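DNA-binding protein HU (Anabaena sp., PDB 1P78) binds DNA as a histone-like homodimer, wrapping and stabilising it against denaturation, and is essential for heterocyst differentiation. Local coordinates at a contact of chain A with DNA and the interface of chains A and B. Numbering follows the deposited sequence. Chains: chain A/B, DNA-binding protein HU.

Contact 1: a contact of chain A with DNA. Residues chain A 56-59. With nucleotides of chain C.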
# COMPACT_ATOMS: atom_id res chain seq x y z
N LYS A 56 -4.24 -2.90 -20.41
CA LYS A 56 -4.63 -2.91 -21.81
C LYS A 56 -6.06 -2.39 -22.00
O LYS A 56 -6.88 -2.46 -21.07
CB LYS A 56 -4.55 -4.33 -22.37
CG LYS A 56 -3.18 -4.79 -22.78
CD LYS A 56 -3.27 -6.16 -23.42
CE LYS A 56 -1.86 -6.74 -23.78
NZ LYS A 56 -0.76 -6.21 -22.89
N ALA A 57 -6.36 -1.88 -23.19
CA ALA A 57 -7.76 -1.59 -23.54
C ALA A 57 -8.57 -2.88 -23.34
O ALA A 57 -8.07 -3.98 -23.60
CB ALA A 57 -7.88 -1.09 -25.00
N ARG A 58 -9.80 -2.76 -22.87
CA ARG A 58 -10.65 -3.94 -22.76
C ARG A 58 -12.08 -3.58 -23.07
O ARG A 58 -12.51 -2.45 -22.80
CB ARG A 58 -10.55 -4.60 -21.40
CG ARG A 58 -10.72 -3.68 -20.23
CD ARG A 58 -10.20 -4.29 -18.93
NE ARG A 58 -10.45 -3.42 -17.78
CZ ARG A 58 -11.63 -3.31 -17.14
NH1 ARG A 58 -12.66 -4.03 -17.56
NH2 ARG A 58 -11.77 -2.49 -16.08
N GLU A 59 -12.81 -4.53 -23.61
CA GLU A 59 -14.20 -4.26 -23.93
C GLU A 59 -15.07 -4.27 -22.68
O GLU A 59 -14.91 -5.11 -21.82
CB GLU A 59 -14.71 -5.21 -25.00
CG GLU A 59 -14.39 -4.70 -26.40
CD GLU A 59 -14.84 -5.64 -27.49
OE1 GLU A 59 -16.00 -6.13 -27.46
OE2 GLU A 59 -14.00 -5.89 -28.38
P DA C 9 -16.35 -10.58 -23.51
OP1 DA C 9 -16.62 -9.67 -24.65
OP2 DA C 9 -16.08 -12.03 -23.70
O5' DA C 9 -15.04 -10.02 -22.79
C5' DA C 9 -14.76 -8.60 -22.81
C4' DA C 9 -13.49 -8.38 -22.01
O4' DA C 9 -13.82 -8.31 -20.60
C3' DA C 9 -12.46 -9.51 -22.14
O3' DA C 9 -11.17 -8.92 -22.08
C2' DA C 9 -12.76 -10.37 -20.92
C1' DA C 9 -13.02 -9.27 -19.91
N9 DA C 9 -13.65 -9.64 -18.63
C8 DA C 9 -14.27 -10.79 -18.26
N7 DA C 9 -14.74 -10.76 -17.02
C5 DA C 9 -14.39 -9.51 -16.55
C6 DA C 9 -14.56 -8.83 -15.33
N6 DA C 9 -15.17 -9.35 -14.29
N1 DA C 9 -14.08 -7.56 -15.19
C2 DA C 9 -13.47 -7.00 -16.22
N3 DA C 9 -13.24 -7.55 -17.42
C4 DA C 9 -13.73 -8.80 -17.53
P DA C 10 -9.96 -9.42 -23.02
OP1 DA C 10 -10.08 -8.60 -24.25
OP2 DA C 10 -9.82 -10.93 -23.01
O5' DA C 10 -8.65 -8.87 -22.26
C5' DA C 10 -8.30 -7.47 -22.30
C4' DA C 10 -7.91 -7.14 -20.88
O4' DA C 10 -8.95 -7.66 -19.97
C3' DA C 10 -6.59 -7.79 -20.45
O3' DA C 10 -5.67 -6.77 -20.03
C2' DA C 10 -7.00 -8.78 -19.35
C1' DA C 10 -8.29 -8.16 -18.82
N9 DA C 10 -9.16 -9.09 -18.13
C8 DA C 10 -9.60 -10.32 -18.58
N7 DA C 10 -10.37 -10.98 -17.74
C5 DA C 10 -10.47 -10.11 -16.66
C6 DA C 10 -11.17 -10.20 -15.44
N6 DA C 10 -11.90 -11.27 -15.11
N1 DA C 10 -11.08 -9.17 -14.58
C2 DA C 10 -10.32 -8.09 -14.91
N3 DA C 10 -9.61 -7.87 -16.04
C4 DA C 10 -9.74 -8.93 -16.89
P DT C 11 -4.25 -7.17 -19.37
OP1 DT C 11 -3.42 -5.94 -19.34
OP2 DT C 11 -3.76 -8.35 -20.13
O5' DT C 11 -4.65 -7.75 -17.89
C5' DT C 11 -5.02 -6.79 -16.91
C4' DT C 11 -5.27 -7.35 -15.53
O4' DT C 11 -6.35 -8.27 -15.61
C3' DT C 11 -4.11 -8.13 -14.90
O3' DT C 11 -3.44 -7.31 -13.95
C2' DT C 11 -4.79 -9.29 -14.18
C1' DT C 11 -6.27 -9.11 -14.47
N1 DT C 11 -7.01 -10.36 -14.81
C2 DT C 11 -7.84 -10.98 -13.86
O2 DT C 11 -8.04 -10.62 -12.71
N3 DT C 11 -8.44 -12.11 -14.35
C4 DT C 11 -8.32 -12.66 -15.61
O4 DT C 11 -8.95 -13.67 -15.90
C5 DT C 11 -7.44 -11.98 -16.55
C7 DT C 11 -7.20 -12.49 -17.97
C6 DT C 11 -6.85 -10.86 -16.10
O HOH W 1 -13.84 -5.57 -19.54
O HOH W 2 -6.81 -4.48 -18.84

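Contact 2: the interface of chains A and B. Residues chain A 24, 27-28, 31-32; chain B 6, 10, 13, 25.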
# COMPACT_ATOMS: atom_id res chain seq x y z
N VAL A 24 6.74 14.18 8.49
CA VAL A 24 7.59 13.10 7.98
C VAL A 24 6.77 12.03 7.24
O VAL A 24 7.13 11.62 6.13
CB VAL A 24 8.46 12.44 9.08
CG1 VAL A 24 9.42 11.41 8.49
CG2 VAL A 24 9.24 13.48 9.86
N ALA A 27 5.86 13.50 3.83
CA ALA A 27 7.02 13.43 2.95
C ALA A 27 7.09 12.06 2.27
O ALA A 27 7.24 11.98 1.05
CB ALA A 27 8.30 13.69 3.74
N ALA A 28 6.96 11.00 3.06
CA ALA A 28 7.05 9.63 2.57
C ALA A 28 5.89 9.28 1.63
O ALA A 28 6.11 8.67 0.59
CB ALA A 28 7.10 8.65 3.75
N THR A 31 6.33 11.19 -1.66
CA THR A 31 7.46 10.55 -2.33
C THR A 31 7.12 9.20 -2.94
O THR A 31 7.55 8.89 -4.06
CB THR A 31 8.64 10.39 -1.37
OG1 THR A 31 9.00 11.67 -0.85
CG2 THR A 31 9.90 9.91 -2.09
N ILE A 32 6.35 8.38 -2.20
CA ILE A 32 5.90 7.10 -2.72
C ILE A 32 5.14 7.31 -4.05
O ILE A 32 5.53 6.74 -5.08
CB ILE A 32 5.04 6.34 -1.66
CG1 ILE A 32 5.95 5.79 -0.54
CG2 ILE A 32 4.24 5.18 -2.30
CD1 ILE A 32 5.21 5.20 0.62
N LEU B 6 14.10 5.83 0.40
CA LEU B 6 12.93 6.57 0.86
C LEU B 6 13.28 7.35 2.13
O LEU B 6 12.91 8.52 2.26
CB LEU B 6 11.73 5.62 1.09
CG LEU B 6 10.45 6.28 1.60
CD1 LEU B 6 9.84 7.17 0.53
CD2 LEU B 6 9.41 5.27 2.08
N VAL B 10 13.19 11.29 2.42
CA VAL B 10 12.24 11.78 3.42
C VAL B 10 12.90 12.72 4.44
O VAL B 10 12.34 13.78 4.77
CB VAL B 10 11.52 10.60 4.13
CG1 VAL B 10 10.70 11.10 5.32
CG2 VAL B 10 10.63 9.85 3.13
N LYS B 13 13.00 16.37 2.84
CA LYS B 13 11.73 17.07 2.59
C LYS B 13 11.08 17.68 3.85
O LYS B 13 10.63 18.83 3.81
CB LYS B 13 10.72 16.12 1.90
CG LYS B 13 11.06 15.72 0.46
CD LYS B 13 9.88 15.00 -0.25
CE LYS B 13 10.20 14.76 -1.76
NZ LYS B 13 9.08 14.16 -2.59
N LEU B 25 9.25 6.42 9.96
CA LEU B 25 8.66 5.66 8.88
C LEU B 25 8.36 4.22 9.35
O LEU B 25 7.27 3.68 9.07
CB LEU B 25 9.59 5.68 7.66
CG LEU B 25 9.17 4.80 6.47
CD1 LEU B 25 7.95 5.36 5.71
CD2 LEU B 25 10.37 4.54 5.52

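Contact 3: the interface of chains A and B. Residues chain A 2-3, 6, 25, 29; chain B 28, 32, 43-44.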
# COMPACT_ATOMS: atom_id res chain seq x y z
N ASN A 2 -7.12 6.76 10.98
CA ASN A 2 -6.82 7.79 9.98
C ASN A 2 -5.38 8.31 10.07
O ASN A 2 -4.62 7.90 10.96
CB ASN A 2 -7.79 8.96 10.11
CG ASN A 2 -7.82 9.52 11.52
OD1 ASN A 2 -6.77 9.77 12.13
ND2 ASN A 2 -9.03 9.70 12.05
N LYS A 3 -5.02 9.20 9.15
CA LYS A 3 -3.68 9.79 9.13
C LYS A 3 -3.32 10.32 10.52
O LYS A 3 -2.32 9.92 11.12
CB LYS A 3 -3.59 10.89 8.08
CG LYS A 3 -2.19 11.41 7.84
CD LYS A 3 -2.13 12.37 6.66
CE LYS A 3 -0.79 13.06 6.58
NZ LYS A 3 -0.88 14.37 5.89
N LEU A 6 -2.73 7.70 13.20
CA LEU A 6 -1.45 7.07 12.87
C LEU A 6 -0.31 7.96 13.35
O LEU A 6 0.58 7.49 14.06
CB LEU A 6 -1.36 6.79 11.36
CG LEU A 6 -0.08 6.12 10.81
CD1 LEU A 6 0.24 4.84 11.55
CD2 LEU A 6 -0.17 5.85 9.30
N LEU A 25 5.67 11.58 7.84
CA LEU A 25 4.85 10.56 7.18
C LEU A 25 4.42 11.05 5.80
O LEU A 25 4.55 10.32 4.82
CB LEU A 25 3.65 10.14 8.04
CG LEU A 25 2.57 9.29 7.36
CD1 LEU A 25 2.97 7.81 7.22
CD2 LEU A 25 1.21 9.43 8.05
N LEU A 29 4.67 9.67 2.00
CA LEU A 29 3.49 9.36 1.19
C LEU A 29 3.53 10.04 -0.16
O LEU A 29 3.18 9.41 -1.17
CB LEU A 29 2.18 9.73 1.91
CG LEU A 29 1.81 8.98 3.20
CD1 LEU A 29 0.38 9.33 3.63
CD2 LEU A 29 2.01 7.46 3.09
N ALA B 28 5.27 3.97 11.65
CA ALA B 28 4.08 4.02 10.83
C ALA B 28 3.79 2.69 10.12
O ALA B 28 2.63 2.30 10.02
CB ALA B 28 4.18 5.16 9.82
N ILE B 32 0.51 0.45 10.79
CA ILE B 32 -0.41 0.13 9.71
C ILE B 32 -0.70 -1.36 9.73
O ILE B 32 -1.85 -1.77 9.77
CB ILE B 32 0.15 0.53 8.33
CG1 ILE B 32 0.19 2.06 8.17
CG2 ILE B 32 -0.71 -0.09 7.23
CD1 ILE B 32 1.03 2.59 6.96
N THR B 43 -6.96 4.48 6.83
CA THR B 43 -7.32 5.38 5.73
C THR B 43 -6.49 6.64 5.82
O THR B 43 -6.76 7.49 6.66
CB THR B 43 -8.82 5.77 5.72
OG1 THR B 43 -9.64 4.63 5.95
CG2 THR B 43 -9.24 6.20 4.30
N LEU B 44 -5.50 6.76 4.94
CA LEU B 44 -4.66 7.96 4.86
C LEU B 44 -5.10 8.91 3.75
O LEU B 44 -5.04 8.58 2.56
CB LEU B 44 -3.21 7.57 4.67
CG LEU B 44 -2.83 6.39 5.54
CD1 LEU B 44 -1.37 6.02 5.34
CD2 LEU B 44 -3.08 6.76 6.97

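Contact 4: the interface of chains A and B. Residues chain A 35, 40-43; chain B 1.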
# COMPACT_ATOMS: atom_id res chain seq x y z
N ALA A 35 7.31 8.54 -6.96
CA ALA A 35 8.17 7.49 -7.51
C ALA A 35 7.38 6.54 -8.41
O ALA A 35 7.78 6.28 -9.55
CB ALA A 35 8.88 6.73 -6.40
N ASP A 40 8.77 4.26 -11.07
CA ASP A 40 9.62 3.51 -10.15
C ASP A 40 8.84 2.57 -9.26
O ASP A 40 7.71 2.85 -8.90
CB ASP A 40 10.48 4.43 -9.29
CG ASP A 40 11.81 3.79 -8.88
OD1 ASP A 40 12.48 4.36 -8.00
OD2 ASP A 40 12.26 2.72 -9.38
N LYS A 41 9.45 1.45 -8.92
CA LYS A 41 8.90 0.55 -7.90
C LYS A 41 9.36 1.04 -6.52
O LYS A 41 10.56 1.18 -6.28
CB LYS A 41 9.42 -0.87 -8.14
CG LYS A 41 8.51 -1.95 -7.57
CD LYS A 41 9.00 -3.36 -7.91
CE LYS A 41 8.40 -4.39 -6.96
NZ LYS A 41 8.37 -5.78 -7.52
N VAL A 42 8.42 1.35 -5.63
CA VAL A 42 8.80 1.59 -4.23
C VAL A 42 8.81 0.27 -3.47
O VAL A 42 7.81 -0.43 -3.40
CB VAL A 42 7.90 2.59 -3.51
CG1 VAL A 42 8.30 2.68 -2.03
CG2 VAL A 42 7.95 3.96 -4.15
N THR A 43 9.97 -0.07 -2.92
CA THR A 43 10.11 -1.29 -2.12
C THR A 43 10.27 -0.97 -0.63
O THR A 43 11.06 -0.09 -0.24
CB THR A 43 11.34 -2.10 -2.58
OG1 THR A 43 11.06 -2.72 -3.84
CG2 THR A 43 11.57 -3.29 -1.61
N MET B 1 13.20 2.24 -5.80
CA MET B 1 13.39 2.85 -4.45
C MET B 1 13.20 1.81 -3.33
O MET B 1 12.38 0.90 -3.44
CB MET B 1 12.45 4.05 -4.27
CG MET B 1 12.56 4.78 -2.95
SD MET B 1 11.59 6.31 -2.89
CE MET B 1 12.66 7.42 -3.93

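Contact 1: a contact of chain A with DNA
The guanidinium of A:Arg58 reaches the adenine of DA9 of chain C at its minor-groove side, and its own edge holds a water in plane. This is the beta-ribbon arm of an HU protein, the limb with which the bacterial histone-like family enters the minor groove. NH1 of A:Arg58 lies 3.4 Å from C2 of DA9, a contact and not a hydrogen bond, and the same nitrogen is 2.8 Å from water 1. That water also meets the deoxyribose ring oxygen O4' of DA9 and the backbone O of A:Glu59 (2.6 Å), so side chain, backbone and sugar share one solvent molecule. CG of A:Arg58 lies between its backbone N and carbonyl carbon (chi1 50°), a turn that brings CD to 3.7 Å from O4' of DA10, and from CG the chain runs extended to NE. CB of A:Arg58 packs separately on the same sugar, 3.7 Å from C4' of DA10. Towards the next phosphate, the backbone N of A:Lys56 makes a weak hydrogen bond of 3.3 Å to the phosphate oxygen OP1 of DT11, a nucleotide left unpaired. Alongside it, CB and CG of A:Lys56 each lie 3.6 Å from OP1 of DT11. Water 2 joins the A:Lys56 carbonyl O to O3' of DA10, at 2.8 Å from the latter.

Contact 2: the interface of chains A and B
A:Val24 and B:Val10 set their side chains at about a right angle, and their CG1 methyls press together at 3.4 Å, tighter than usual carbon packing. This is helix-to-helix packing in the HU dimer: helix 18-37 of chain A lies against helix 3-14 of chain B. B:Val10 divides its branches between neighbours. Its CG1, anti to the backbone N (chi1 171°), goes to A:Val24 and the methyl of A:Ala27, while CG2 rests 3.6 Å from CA of A:Ala28. The small alanines let the valine come close to the helix backbone. The methyl of A:Ala28 also meets CD1 of B:Leu25 at 3.9 Å, which brings helix 18-37 of chain B into the same core. The side chains of A:Thr31 and B:Leu6 run antiparallel past one another, with CG2 of the threonine 3.8 Å from CD1 of the leucine. The other branch of A:Thr31 is polar. Its OG1, anti to the carbonyl carbon (chi1 -57°), donates a 2.6 Å hydrogen bond to the backbone O of A:Ala27, one turn earlier, from above the carbonyl plane. The same oxygen accepts a 3.0 Å hydrogen bond from NZ of B:Lys13, whose extended chain crosses the threonine obliquely. With its hydroxyl thus gripped from both chains, the threonine adds a polar tie beside an apolar seam that holds the two subunits together as the homodimer.

Contact 3: the interface of chains A and B
B:Leu44 carries much of the apolar packing here, with one methyl on the start of helix 3-15 of chain A and the other on A:Leu29. The site is part of the intertwined HU dimer core, where the helical region of one subunit meets both the long helix and a short strand of the other. Among the apolar contacts, CD2 of B:Leu44 lies 3.8 Å from CA of A:Lys3, and 3.8 Å from CD2 of A:Leu6. The side chains of A:Leu6 and B:Leu44 meet at about a right angle, as do those of A:Leu29 and B:Leu44, where CD1 of each leucine is 4.1 Å from that of the other. In A:Leu6, chi1 (-180°) directs CG towards chain B and chi2 (53°) sends the two methyls to different partners: CD2 faces B:Leu44 and, at 4.0 Å, CG1 of B:Ile32, while CD1 points to the backbone of B:Ala28. The methyl of B:Ala28 is met in turn by CD1 of A:Leu25 at 3.9 Å. Side chains from both subunits thus interleave over B:Ala28 and B:Ile32 on the partner's helix 18-37. The backbone contributes a different kind of contact. A:Asn2 and B:Thr43 form a parallel beta bridge, which places the N-terminal segment of chain A beside strand 42-44 of chain B. Within that bridge, CA of A:Asn2 approaches the backbone O of B:Thr43 at 3.3 Å.

Contact 4: the interface of chains A and B
B:Met1 meets chain A through both ends of its backbone, and its side chain extends towards A:Ala35 across the HU subunit interface. The hydrogen bonds come first. The terminal amino N of B:Met1 donates to the carboxylate oxygen OD1 of A:Asp40 at 3.1 Å and to the carbonyl O of A:Lys41 at 2.9 Å. The carboxylate is approached from above its plane, whereas the peptide carbonyl is met nearly along its C=O axis. One nitrogen is therefore gripped by a side chain and a backbone oxygen, and the carboxylate would probably favour a positively charged amino terminus. In the other direction, N of A:Thr43 donates to the carbonyl O of B:Met1 at 2.7 Å, with an angle of 156° at the hydrogen. Side-chain contacts add to this. The side chains of B:Met1 and A:Asp40 cross at about a right angle, with CB 3.7 Å from OD1. Extended torsions (chi1 -179°, chi2 172°) carry SD of B:Met1 towards A:Ala35, a loose approach of 4.5 Å to its CB, and the chain bends only beyond CG. In the fold, the N-terminal residue of one subunit thus lies alongside the other subunit's connection from helix 18-37 and the start of strand 42-44, where the helical body passes into the beta-sheet.

Contacts 2, 3 and 4 cluster in the dimer body: the C-alpha centres of contacts 2 and 3, and of contacts 2 and 4, are about 12 Å apart, and those of contacts 3 and 4 about 18 Å. Helix 18-37 enters all three, and strand 42-44 enters contacts 3 and 4. Contact 1 stands away on the arm, about 34 Å from contacts 2 and 3 and 26 Å from contact 4. Two-fold symmetry repeats each interface contact with the chains exchanged; the shared core joins the two arms and may set their spacing on DNA.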